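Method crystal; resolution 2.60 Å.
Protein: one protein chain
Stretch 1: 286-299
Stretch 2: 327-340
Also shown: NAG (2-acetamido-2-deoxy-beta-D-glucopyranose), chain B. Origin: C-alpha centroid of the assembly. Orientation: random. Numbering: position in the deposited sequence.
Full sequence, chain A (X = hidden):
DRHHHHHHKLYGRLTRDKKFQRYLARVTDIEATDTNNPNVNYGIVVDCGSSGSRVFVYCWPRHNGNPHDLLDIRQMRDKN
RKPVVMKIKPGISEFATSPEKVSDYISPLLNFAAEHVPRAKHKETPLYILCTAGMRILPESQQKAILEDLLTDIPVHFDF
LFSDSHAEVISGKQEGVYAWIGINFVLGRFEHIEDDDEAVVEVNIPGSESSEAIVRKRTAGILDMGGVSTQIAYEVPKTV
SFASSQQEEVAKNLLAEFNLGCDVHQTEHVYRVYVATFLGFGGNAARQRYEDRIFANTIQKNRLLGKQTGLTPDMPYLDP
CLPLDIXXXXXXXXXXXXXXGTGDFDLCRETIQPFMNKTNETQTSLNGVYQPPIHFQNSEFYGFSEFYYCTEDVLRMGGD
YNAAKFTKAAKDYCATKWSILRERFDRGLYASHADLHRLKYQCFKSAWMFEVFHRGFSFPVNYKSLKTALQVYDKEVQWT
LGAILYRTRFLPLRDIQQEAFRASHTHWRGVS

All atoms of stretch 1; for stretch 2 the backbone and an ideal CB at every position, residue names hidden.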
ATOM      1  N   ALA A 286       1.652  12.861  12.068  1.00 24.82           N
ATOM      2  CA  ALA A 286       2.645  13.928  12.109  1.00 22.85           C
ATOM      3  C   ALA A 286       2.060  15.193  12.719  1.00 24.27           C
ATOM      4  O   ALA A 286       2.711  15.856  13.536  1.00 28.24           O
ATOM      5  CB  ALA A 286       3.181  14.205  10.705  1.00 21.78           C
ATOM      6  N   ARG A 287       0.829  15.543  12.338  1.00 22.96           N
ATOM      7  CA  ARG A 287       0.194  16.729  12.901  1.00 23.76           C
ATOM      8  C   ARG A 287       0.004  16.585  14.404  1.00 24.73           C
ATOM      9  O   ARG A 287       0.177  17.553  15.155  1.00 26.80           O
ATOM     10  CB  ARG A 287      -1.148  16.984  12.208  1.00 23.50           C
ATOM     11  CG  ARG A 287      -1.989  18.097  12.837  1.00 24.43           C
ATOM     12  CD  ARG A 287      -1.357  19.469  12.658  1.00 24.85           C
ATOM     13  NE  ARG A 287      -2.006  20.473  13.497  1.00 25.96           N
ATOM     14  CZ  ARG A 287      -1.678  21.761  13.524  1.00 27.32           C
ATOM     15  NH1 ARG A 287      -0.705  22.224  12.749  1.00 28.05           N
ATOM     16  NH2 ARG A 287      -2.326  22.593  14.332  1.00 31.63           N
ATOM     17  N   GLN A 288      -0.353  15.386  14.866  1.00 28.31           N
ATOM     18  CA  GLN A 288      -0.541  15.180  16.297  1.00 33.16           C
ATOM     19  C   GLN A 288       0.784  15.272  17.043  1.00 29.79           C
ATOM     20  O   GLN A 288       0.857  15.876  18.119  1.00 32.13           O
ATOM     21  CB  GLN A 288      -1.212  13.828  16.550  1.00 37.45           C
ATOM     22  CG  GLN A 288      -1.547  13.571  18.012  1.00 47.10           C
ATOM     23  CD  GLN A 288      -2.459  14.637  18.596  1.00 56.35           C
ATOM     24  OE1 GLN A 288      -3.574  14.847  18.117  1.00 60.62           O
ATOM     25  NE2 GLN A 288      -1.981  15.322  19.631  1.00 55.00           N
ATOM     26  N   ARG A 289       1.844  14.682  16.488  1.00 25.54           N
ATOM     27  CA  ARG A 289       3.161  14.807  17.104  1.00 26.06           C
ATOM     28  C   ARG A 289       3.607  16.262  17.138  1.00 26.58           C
ATOM     29  O   ARG A 289       4.269  16.699  18.088  1.00 27.51           O
ATOM     30  CB  ARG A 289       4.173  13.951  16.344  1.00 25.29           C
ATOM     31  CG  ARG A 289       3.885  12.454  16.387  1.00 24.93           C
ATOM     32  CD  ARG A 289       4.746  11.710  15.387  1.00 24.12           C
ATOM     33  NE  ARG A 289       6.151  12.062  15.547  1.00 24.46           N
ATOM     34  CZ  ARG A 289       7.062  11.993  14.583  1.00 23.90           C
ATOM     35  NH1 ARG A 289       8.316  12.342  14.838  1.00 25.39           N
ATOM     36  NH2 ARG A 289       6.726  11.588  13.366  1.00 22.97           N
ATOM     37  N   TYR A 290       3.248  17.030  16.106  1.00 31.57           N
ATOM     38  CA  TYR A 290       3.600  18.444  16.063  1.00 30.50           C
ATOM     39  C   TYR A 290       2.850  19.224  17.137  1.00 31.16           C
ATOM     40  O   TYR A 290       3.445  20.025  17.868  1.00 33.17           O
ATOM     41  CB  TYR A 290       3.307  18.998  14.667  1.00 27.84           C
ATOM     42  CG  TYR A 290       3.499  20.491  14.518  1.00 30.38           C
ATOM     43  CD1 TYR A 290       4.758  21.062  14.613  1.00 36.56           C
ATOM     44  CD2 TYR A 290       2.420  21.325  14.260  1.00 28.87           C
ATOM     45  CE1 TYR A 290       4.936  22.426  14.470  1.00 35.77           C
ATOM     46  CE2 TYR A 290       2.588  22.686  14.112  1.00 32.07           C
ATOM     47  CZ  TYR A 290       3.848  23.232  14.217  1.00 32.92           C
ATOM     48  OH  TYR A 290       4.020  24.590  14.076  1.00 34.62           O
ATOM     49  N   GLU A 291       1.540  18.996  17.254  1.00 34.46           N
ATOM     50  CA  GLU A 291       0.769  19.659  18.300  1.00 29.01           C
ATOM     51  C   GLU A 291       1.247  19.255  19.687  1.00 34.39           C
ATOM     52  O   GLU A 291       1.229  20.076  20.611  1.00 34.56           O
ATOM     53  CB  GLU A 291      -0.719  19.341  18.136  1.00 31.80           C
ATOM     54  CG  GLU A 291      -1.349  19.955  16.889  1.00 30.83           C
ATOM     55  CD  GLU A 291      -2.822  19.619  16.738  1.00 33.73           C
ATOM     56  OE1 GLU A 291      -3.374  18.926  17.619  1.00 38.04           O
ATOM     57  OE2 GLU A 291      -3.431  20.050  15.735  1.00 37.09           O
ATOM     58  N   ASP A 292       1.680  18.002  19.854  1.00 34.75           N
ATOM     59  CA  ASP A 292       2.182  17.559  21.150  1.00 33.39           C
ATOM     60  C   ASP A 292       3.376  18.392  21.593  1.00 33.24           C
ATOM     61  O   ASP A 292       3.510  18.711  22.780  1.00 37.66           O
ATOM     62  CB  ASP A 292       2.560  16.078  21.095  1.00 39.88           C
ATOM     63  CG  ASP A 292       1.351  15.162  21.114  1.00 48.23           C
ATOM     64  OD1 ASP A 292       0.261  15.613  21.528  1.00 50.46           O
ATOM     65  OD2 ASP A 292       1.495  13.984  20.723  1.00 54.40           O
ATOM     66  N   ARG A 293       4.260  18.752  20.660  1.00 36.04           N
ATOM     67  CA  ARG A 293       5.446  19.511  21.040  1.00 39.31           C
ATOM     68  C   ARG A 293       5.107  20.976  21.292  1.00 38.29           C
ATOM     69  O   ARG A 293       5.699  21.607  22.173  1.00 38.90           O
ATOM     70  CB  ARG A 293       6.535  19.387  19.971  1.00 41.54           C
ATOM     71  CG  ARG A 293       7.939  19.578  20.535  1.00 51.56           C
ATOM     72  CD  ARG A 293       8.999  19.708  19.455  1.00 61.97           C
ATOM     73  NE  ARG A 293       9.495  18.415  18.988  1.00 72.24           N
ATOM     74  CZ  ARG A 293      10.476  18.266  18.099  1.00 76.27           C
ATOM     75  NH1 ARG A 293      11.070  19.334  17.576  1.00 78.15           N
ATOM     76  NH2 ARG A 293      10.865  17.051  17.730  1.00 74.59           N
ATOM     77  N   ILE A 294       4.168  21.536  20.526  1.00 31.65           N
ATOM     78  CA  ILE A 294       3.671  22.877  20.828  1.00 32.62           C
ATOM     79  C   ILE A 294       3.117  22.915  22.243  1.00 33.90           C
ATOM     80  O   ILE A 294       3.400  23.836  23.020  1.00 35.15           O
ATOM     81  CB  ILE A 294       2.608  23.304  19.800  1.00 31.97           C
ATOM     82  CG1 ILE A 294       3.247  23.510  18.426  1.00 30.96           C
ATOM     83  CG2 ILE A 294       1.894  24.584  20.258  1.00 33.15           C
ATOM     84  CD1 ILE A 294       2.243  23.792  17.326  1.00 30.25           C
ATOM     85  N   PHE A 295       2.313  21.912  22.598  1.00 34.25           N
ATOM     86  CA  PHE A 295       1.727  21.864  23.931  1.00 37.19           C
ATOM     87  C   PHE A 295       2.808  21.735  24.997  1.00 38.24           C
ATOM     88  O   PHE A 295       2.801  22.459  25.999  1.00 41.27           O
ATOM     89  CB  PHE A 295       0.737  20.703  24.025  1.00 34.73           C
ATOM     90  CG  PHE A 295       0.025  20.632  25.338  1.00 36.04           C
ATOM     91  CD1 PHE A 295       0.546  19.892  26.386  1.00 40.58           C
ATOM     92  CD2 PHE A 295      -1.160  21.320  25.532  1.00 38.62           C
ATOM     93  CE1 PHE A 295      -0.104  19.834  27.602  1.00 43.67           C
ATOM     94  CE2 PHE A 295      -1.816  21.268  26.746  1.00 45.22           C
ATOM     95  CZ  PHE A 295      -1.287  20.525  27.784  1.00 46.73           C
ATOM     96  N   ALA A 296       3.753  20.815  24.793  1.00 35.21           N
ATOM     97  CA  ALA A 296       4.791  20.590  25.792  1.00 36.12           C
ATOM     98  C   ALA A 296       5.687  21.812  25.950  1.00 36.96           C
ATOM     99  O   ALA A 296       6.129  22.121  27.062  1.00 38.30           O
ATOM    100  CB  ALA A 296       5.624  19.367  25.413  1.00 35.22           C
ATOM    101  N   ASN A 297       5.965  22.517  24.855  1.00 40.86           N
ATOM    102  CA  ASN A 297       6.890  23.642  24.888  1.00 39.63           C
ATOM    103  C   ASN A 297       6.278  24.911  25.465  1.00 41.82           C
ATOM    104  O   ASN A 297       6.949  25.948  25.480  1.00 39.95           O
ATOM    105  CB  ASN A 297       7.421  23.926  23.479  1.00 37.48           C
ATOM    106  CG  ASN A 297       8.477  22.930  23.044  1.00 38.05           C
ATOM    107  OD1 ASN A 297       9.073  22.241  23.872  1.00 39.92           O
ATOM    108  ND2 ASN A 297       8.721  22.856  21.743  1.00 39.74           N
ATOM    109  N   THR A 298       5.032  24.860  25.944  1.00 38.68           N
ATOM    110  CA  THR A 298       4.427  26.045  26.540  1.00 40.04           C
ATOM    111  C   THR A 298       5.264  26.579  27.696  1.00 41.64           C
ATOM    112  O   THR A 298       5.307  27.795  27.919  1.00 42.73           O
ATOM    113  CB  THR A 298       3.009  25.728  27.013  1.00 40.32           C
ATOM    114  OG1 THR A 298       2.213  25.323  25.895  1.00 38.92           O
ATOM    115  CG2 THR A 298       2.363  26.948  27.669  1.00 41.87           C
ATOM    116  N   ILE A 299       5.951  25.701  28.428  1.00 42.14           N
ATOM    117  CA  ILE A 299       6.704  26.119  29.608  1.00 43.51           C
ATOM    118  C   ILE A 299       8.166  26.371  29.260  1.00 43.44           C
ATOM    119  O   ILE A 299       9.002  26.548  30.154  1.00 44.67           O
ATOM    120  CB  ILE A 299       6.585  25.091  30.748  1.00 44.13           C
ATOM    121  CG1 ILE A 299       6.882  23.673  30.247  1.00 44.49           C
ATOM    122  CG2 ILE A 299       5.201  25.180  31.384  1.00 44.85           C
ATOM    123  CD1 ILE A 299       6.943  22.633  31.357  1.00 51.16           C
ATOM    124  N   UNK A 327      -8.524  29.945  13.729  1.00 41.15           N
ATOM    125  CA  UNK A 327      -8.330  29.831  15.168  1.00 44.10           C
ATOM    126  C   UNK A 327      -8.552  28.381  15.576  1.00 45.25           C
ATOM    127  O   UNK A 327      -9.636  27.829  15.366  1.00 49.91           O
ATOM    128  CB  UNK A 327      -9.272  30.766  15.930  1.00 44.10           C
ATOM    129  N   UNK A 328      -7.513  27.767  16.138  1.00 38.63           N
ATOM    130  CA  UNK A 328      -7.532  26.377  16.566  1.00 38.91           C
ATOM    131  C   UNK A 328      -7.053  26.319  18.009  1.00 35.33           C
ATOM    132  O   UNK A 328      -6.522  27.295  18.546  1.00 41.70           O
ATOM    133  CB  UNK A 328      -6.665  25.501  15.659  1.00 38.91           C
ATOM    134  N   UNK A 329      -7.244  25.167  18.646  1.00 43.81           N
ATOM    135  CA  UNK A 329      -6.820  25.010  20.028  1.00 49.08           C
ATOM    136  C   UNK A 329      -6.410  23.567  20.282  1.00 48.02           C
ATOM    137  O   UNK A 329      -6.932  22.636  19.663  1.00 48.70           O
ATOM    138  CB  UNK A 329      -7.933  25.431  20.989  1.00 49.08           C
ATOM    139  N   UNK A 330      -5.458  23.400  21.198  1.00 39.35           N
ATOM    140  CA  UNK A 330      -4.958  22.096  21.618  1.00 36.50           C
ATOM    141  C   UNK A 330      -5.429  21.851  23.043  1.00 38.32           C
ATOM    142  O   UNK A 330      -5.180  22.674  23.931  1.00 43.27           O
ATOM    143  CB  UNK A 330      -3.433  22.020  21.518  1.00 36.50           C
ATOM    144  N   UNK A 331      -6.101  20.726  23.260  1.00 49.71           N
ATOM    145  CA  UNK A 331      -6.590  20.340  24.577  1.00 49.21           C
ATOM    146  C   UNK A 331      -5.892  19.061  25.007  1.00 48.67           C
ATOM    147  O   UNK A 331      -5.911  18.063  24.278  1.00 51.00           O
ATOM    148  CB  UNK A 331      -8.109  20.157  24.571  1.00 49.21           C
ATOM    149  N   UNK A 332      -5.280  19.092  26.189  1.00 56.14           N
ATOM    150  CA  UNK A 332      -4.426  17.998  26.628  1.00 59.04           C
ATOM    151  C   UNK A 332      -4.206  18.130  28.127  1.00 61.08           C
ATOM    152  O   UNK A 332      -3.779  19.189  28.599  1.00 61.16           O
ATOM    153  CB  UNK A 332      -3.094  17.995  25.875  1.00 59.04           C
ATOM    154  N   UNK A 333      -4.509  17.064  28.869  1.00 77.18           N
ATOM    155  CA  UNK A 333      -4.384  17.057  30.327  1.00 77.78           C
ATOM    156  C   UNK A 333      -5.289  18.100  30.974  1.00 76.95           C
ATOM    157  O   UNK A 333      -4.964  18.651  32.029  1.00 74.64           O
ATOM    158  CB  UNK A 333      -2.930  17.306  30.734  1.00 77.78           C
ATOM    159  N   UNK A 334      -6.433  18.382  30.351  1.00 70.70           N
ATOM    160  CA  UNK A 334      -7.346  19.389  30.843  1.00 72.92           C
ATOM    161  C   UNK A 334      -6.980  20.813  30.487  1.00 72.55           C
ATOM    162  O   UNK A 334      -7.855  21.686  30.517  1.00 76.95           O
ATOM    163  CB  UNK A 334      -7.451  19.269  32.365  1.00 72.92           C
ATOM    164  N   UNK A 335      -5.721  21.079  30.155  1.00 68.07           N
ATOM    165  CA  UNK A 335      -5.304  22.409  29.746  1.00 63.53           C
ATOM    166  C   UNK A 335      -5.770  22.699  28.321  1.00 63.28           C
ATOM    167  O   UNK A 335      -6.304  21.837  27.618  1.00 59.83           O
ATOM    168  CB  UNK A 335      -3.784  22.550  29.852  1.00 63.53           C
ATOM    169  N   UNK A 336      -5.555  23.942  27.895  1.00 56.28           N
ATOM    170  CA  UNK A 336      -5.904  24.373  26.550  1.00 53.64           C
ATOM    171  C   UNK A 336      -4.861  25.364  26.066  1.00 51.89           C
ATOM    172  O   UNK A 336      -4.484  26.281  26.801  1.00 55.55           O
ATOM    173  CB  UNK A 336      -7.304  24.990  26.512  1.00 53.64           C
ATOM    174  N   UNK A 337      -4.400  25.172  24.834  1.00 34.71           N
ATOM    175  CA  UNK A 337      -3.472  26.082  24.178  1.00 33.98           C
ATOM    176  C   UNK A 337      -4.135  26.577  22.904  1.00 33.59           C
ATOM    177  O   UNK A 337      -4.695  25.782  22.142  1.00 32.83           O
ATOM    178  CB  UNK A 337      -2.132  25.405  23.882  1.00 33.98           C
ATOM    179  N   UNK A 338      -4.076  27.885  22.680  1.00 35.71           N
ATOM    180  CA  UNK A 338      -4.757  28.517  21.562  1.00 36.32           C
ATOM    181  C   UNK A 338      -3.763  28.842  20.455  1.00 36.02           C
ATOM    182  O   UNK A 338      -2.648  29.302  20.720  1.00 34.38           O
ATOM    183  CB  UNK A 338      -5.483  29.784  22.019  1.00 36.32           C
ATOM    184  N   UNK A 339      -4.177  28.591  19.216  1.00 32.79           N
ATOM    185  CA  UNK A 339      -3.341  28.807  18.047  1.00 31.70           C
ATOM    186  C   UNK A 339      -4.040  29.753  17.080  1.00 32.30           C
ATOM    187  O   UNK A 339      -5.262  29.923  17.114  1.00 33.23           O
ATOM    188  CB  UNK A 339      -3.013  27.479  17.361  1.00 31.70           C
ATOM    189  N   UNK A 340      -3.242  30.370  16.211  1.00 33.21           N
ATOM    190  CA  UNK A 340      -3.762  31.148  15.096  1.00 34.96           C
ATOM    191  C   UNK A 340      -2.882  30.885  13.886  1.00 36.35           C
ATOM    192  O   UNK A 340      -1.657  31.011  13.969  1.00 36.03           O
ATOM    193  CB  UNK A 340      -3.813  32.640  15.429  1.00 34.96           C
TER
HETATM  194  C1  NAG B   1      11.126  10.236  16.812  1.00 45.29           C
HETATM  195  C2  NAG B   1      10.181   9.143  17.318  1.00 44.42           C
HETATM  196  C3  NAG B   1       9.892   9.326  18.808  1.00 52.56           C
HETATM  197  C4  NAG B   1      11.177   9.495  19.609  1.00 63.35           C
HETATM  198  C5  NAG B   1      12.040  10.586  18.992  1.00 64.00           C
HETATM  199  C6  NAG B   1      13.391  10.723  19.654  1.00 67.87           C
HETATM  200  C7  NAG B   1       8.486   8.101  15.872  1.00 39.40           C
HETATM  201  C8  NAG B   1       7.173   8.292  15.174  1.00 40.97           C
HETATM  202  N2  NAG B   1       8.936   9.151  16.565  1.00 41.42           N
HETATM  203  O3  NAG B   1       9.173   8.192  19.284  1.00 49.54           O
HETATM  204  O4  NAG B   1      10.856   9.886  20.939  1.00 80.81           O
HETATM  205  O5  NAG B   1      12.291  10.271  17.618  1.00 60.73           O
HETATM  206  O6  NAG B   1      14.274  11.505  18.861  1.00 74.65           O
HETATM  207  O7  NAG B   1       9.109   7.046  15.808  1.00 41.11           O

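The backbone of stretch 2 folds as a two-stranded hairpin: paired N and O atoms link 328 with 339 and 330 with 337, and a type I' turn spans 332 to 335. The strands run at 78° and 108° to helix 286-296. As in any extended strand, side chains alternate: 328, 330, 332, 335, 337 and 339 point toward stretch 1, and 329, 331 and 336 point away.

Position 327 has nothing of stretch 1 within 5.5 Å of its ideal CB; many residues would serve, and it is Lys-327.

At 328 the bond points toward the helix, and the ideal CB lies 5.4 Å from Arg-287 NH2. An acid or a polar amide would suit this guanidinium, although Glu-291, which already forms a salt bridge from Arg-287 NE to Glu-291 OE2 (2.7 Å), adds a competing negative charge. The residue is Asp-328. Its OD2 makes a long salt bridge with Arg-287 NH2 at 3.9 Å, while lying 4.1 Å from Glu-291 OE2, so two carboxylates of like charge lie close together beside one guanidinium.

Position 329 points away and is open to many residues, polar ones among them; it is Glu-329.

At 330 the bond points toward the helix, with the ideal CB 4.7 Å from Phe-295 CD2 and 5.0 Å from Glu-291 OE1. Ile-294 lies beyond, so a branched aliphatic, valine, leucine or isoleucine, is favoured. Ile-330 extends CD1 to 3.9 Å from Ile-294 CG2 and 3.8 Å from Glu-291 CB, while its CG2 lies 4.1 Å from Phe-295 CD2.

Position 331 points away and is permissive; it is Gln-331.

At 332 the ideal CB is 3.6 Å from Phe-295 CE2, over the ring. A side chain with an aliphatic beginning fits, and a polar end could reach toward Gln-288 and Asp-292. Gln-332 places CB 3.6 Å from the centroid of the Phe-295 ring, 13° off its normal, a CH-pi contact.

Positions 333 and 334 have positive phi (61° and 81°). Asparagine, aspartate or glycine suits the first, which is Asn-333, poorly ordered, with ND2 of Asn-333 4.1 Å from Phe-295 CE1. At 334 a CB would be jammed against the preceding carbonyl O, calling for glycine; Gly-334 is found.

At 335 the ideal CB is 3.8 Å from Phe-295 CZ, near the ring plane, so many side chains could pack their first carbon there. Gln-335 does so with CB, then leads its end away.

Position 336 points away; a beta-branched or polar residue is reasonable, and it is Thr-336.

At 337 the ideal CB stands 4.5 Å from Phe-295 CD2 and 4.8 Å from Thr-298 OG1, again favouring an aliphatic. Ile-337 sets CG1 3.7 Å from Phe-295 CD2 and CD1 3.5 Å from Thr-298 OG1.

Position 338 is out of reach and unconstrained by stretch 1; it is Tyr-338.

At 339 the bond points toward the helix, but the ideal CB has no neighbour within 5.5 Å, so a longer side chain is needed to make contact; leucine, isoleucine or methionine would suit Ile-294, and a polar end might reach Arg-287. Leu-339 brings CD2 to 4.1 Å from Ile-294 CG2 and CD1 to 3.8 Å from Arg-287 NH2.

Position 340 has nothing of stretch 1 within 5.5 Å of its ideal CB, so almost any residue would do; it is Arg-340.

Stretch 2, residues 327-340: KDEIQQNGQTIYLR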
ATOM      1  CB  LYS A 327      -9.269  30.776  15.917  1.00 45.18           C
ATOM      2  CG  LYS A 327      -8.981  32.241  15.613  1.00 47.89           C
ATOM      3  CD  LYS A 327      -9.963  33.184  16.283  1.00 53.33           C
ATOM      4  CE  LYS A 327      -9.671  34.625  15.894  1.00 60.13           C
ATOM      5  NZ  LYS A 327     -10.465  35.605  16.686  1.00 63.54           N
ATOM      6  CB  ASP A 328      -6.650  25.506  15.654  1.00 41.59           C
ATOM      7  CG  ASP A 328      -6.876  24.018  15.859  1.00 48.41           C
ATOM      8  OD1 ASP A 328      -7.990  23.633  16.277  1.00 50.16           O
ATOM      9  OD2 ASP A 328      -5.941  23.231  15.593  1.00 49.86           O
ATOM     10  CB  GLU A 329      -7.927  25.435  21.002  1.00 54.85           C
ATOM     11  CG  GLU A 329      -9.191  24.600  20.922  1.00 66.31           C
ATOM     12  CD  GLU A 329     -10.361  25.249  21.639  1.00 75.15           C
ATOM     13  OE1 GLU A 329     -10.441  26.496  21.643  1.00 74.73           O
ATOM     14  OE2 GLU A 329     -11.200  24.513  22.202  1.00 80.75           O
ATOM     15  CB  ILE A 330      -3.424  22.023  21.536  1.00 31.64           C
ATOM     16  CG1 ILE A 330      -2.944  22.362  20.123  1.00 30.31           C
ATOM     17  CG2 ILE A 330      -2.933  20.640  21.952  1.00 30.93           C
ATOM     18  CD1 ILE A 330      -1.447  22.565  20.025  1.00 29.28           C
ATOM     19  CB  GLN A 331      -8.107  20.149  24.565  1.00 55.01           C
ATOM     20  CG  GLN A 331      -8.870  21.456  24.678  1.00 66.78           C
ATOM     21  CD  GLN A 331     -10.160  21.455  23.884  1.00 78.10           C
ATOM     22  OE1 GLN A 331     -10.745  20.403  23.622  1.00 80.04           O
ATOM     23  NE2 GLN A 331     -10.606  22.641  23.488  1.00 82.28           N
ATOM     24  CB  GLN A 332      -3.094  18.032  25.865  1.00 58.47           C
ATOM     25  CG  GLN A 332      -2.295  16.745  25.885  1.00 60.99           C
ATOM     26  CD  GLN A 332      -1.237  16.722  24.795  1.00 61.87           C
ATOM     27  OE1 GLN A 332      -1.521  17.017  23.633  1.00 58.52           O
ATOM     28  NE2 GLN A 332      -0.009  16.385  25.167  1.00 63.81           N
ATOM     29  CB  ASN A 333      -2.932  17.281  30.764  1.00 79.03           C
ATOM     30  CG  ASN A 333      -1.985  16.238  30.202  1.00 83.94           C
ATOM     31  OD1 ASN A 333      -2.376  15.098  29.952  1.00 89.20           O
ATOM     32  ND2 ASN A 333      -0.729  16.625  30.003  1.00 82.40           N
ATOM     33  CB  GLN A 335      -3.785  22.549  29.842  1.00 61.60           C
ATOM     34  CG  GLN A 335      -3.232  22.411  31.251  1.00 71.73           C
ATOM     35  CD  GLN A 335      -3.686  23.528  32.168  1.00 78.07           C
ATOM     36  OE1 GLN A 335      -3.311  24.688  31.988  1.00 81.23           O
ATOM     37  NE2 GLN A 335      -4.506  23.186  33.156  1.00 78.85           N
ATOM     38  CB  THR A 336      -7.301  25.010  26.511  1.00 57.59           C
ATOM     39  OG1 THR A 336      -8.296  23.985  26.635  1.00 60.36           O
ATOM     40  CG2 THR A 336      -7.528  25.776  25.205  1.00 54.13           C
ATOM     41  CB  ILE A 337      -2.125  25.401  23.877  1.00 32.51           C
ATOM     42  CG1 ILE A 337      -1.461  24.943  25.180  1.00 33.08           C
ATOM     43  CG2 ILE A 337      -1.201  26.338  23.107  1.00 31.90           C
ATOM     44  CD1 ILE A 337      -1.207  26.062  26.184  1.00 34.51           C
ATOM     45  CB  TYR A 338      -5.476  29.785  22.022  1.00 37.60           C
ATOM     46  CG  TYR A 338      -6.505  29.517  23.097  1.00 41.88           C
ATOM     47  CD1 TYR A 338      -7.792  29.106  22.766  1.00 42.22           C
ATOM     48  CD2 TYR A 338      -6.190  29.663  24.441  1.00 45.07           C
ATOM     49  CE1 TYR A 338      -8.735  28.853  23.744  1.00 49.00           C
ATOM     50  CE2 TYR A 338      -7.128  29.414  25.427  1.00 49.66           C
ATOM     51  CZ  TYR A 338      -8.398  29.009  25.074  1.00 53.41           C
ATOM     52  OH  TYR A 338      -9.335  28.760  26.051  1.00 55.94           O
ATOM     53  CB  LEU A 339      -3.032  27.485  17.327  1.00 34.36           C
ATOM     54  CG  LEU A 339      -2.771  26.243  18.183  1.00 36.33           C
ATOM     55  CD1 LEU A 339      -2.554  25.032  17.287  1.00 39.29           C
ATOM     56  CD2 LEU A 339      -1.580  26.441  19.105  1.00 34.81           C
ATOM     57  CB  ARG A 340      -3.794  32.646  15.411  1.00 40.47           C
ATOM     58  CG  ARG A 340      -4.650  33.453  14.448  1.00 49.58           C
ATOM     59  CD  ARG A 340      -4.021  34.802  14.151  1.00 52.25           C
ATOM     60  NE  ARG A 340      -3.731  35.553  15.368  1.00 56.10           N
ATOM     61  CZ  ARG A 340      -2.820  36.520  15.453  1.00 62.65           C
ATOM     62  NH1 ARG A 340      -2.627  37.147  16.605  1.00 66.50           N
ATOM     63  NH2 ARG A 340      -2.092  36.854  14.393  1.00 65.93           N
TER
HETATM   64  O   HOH W   1      -6.285  19.738  17.906  1.00 52.31           O
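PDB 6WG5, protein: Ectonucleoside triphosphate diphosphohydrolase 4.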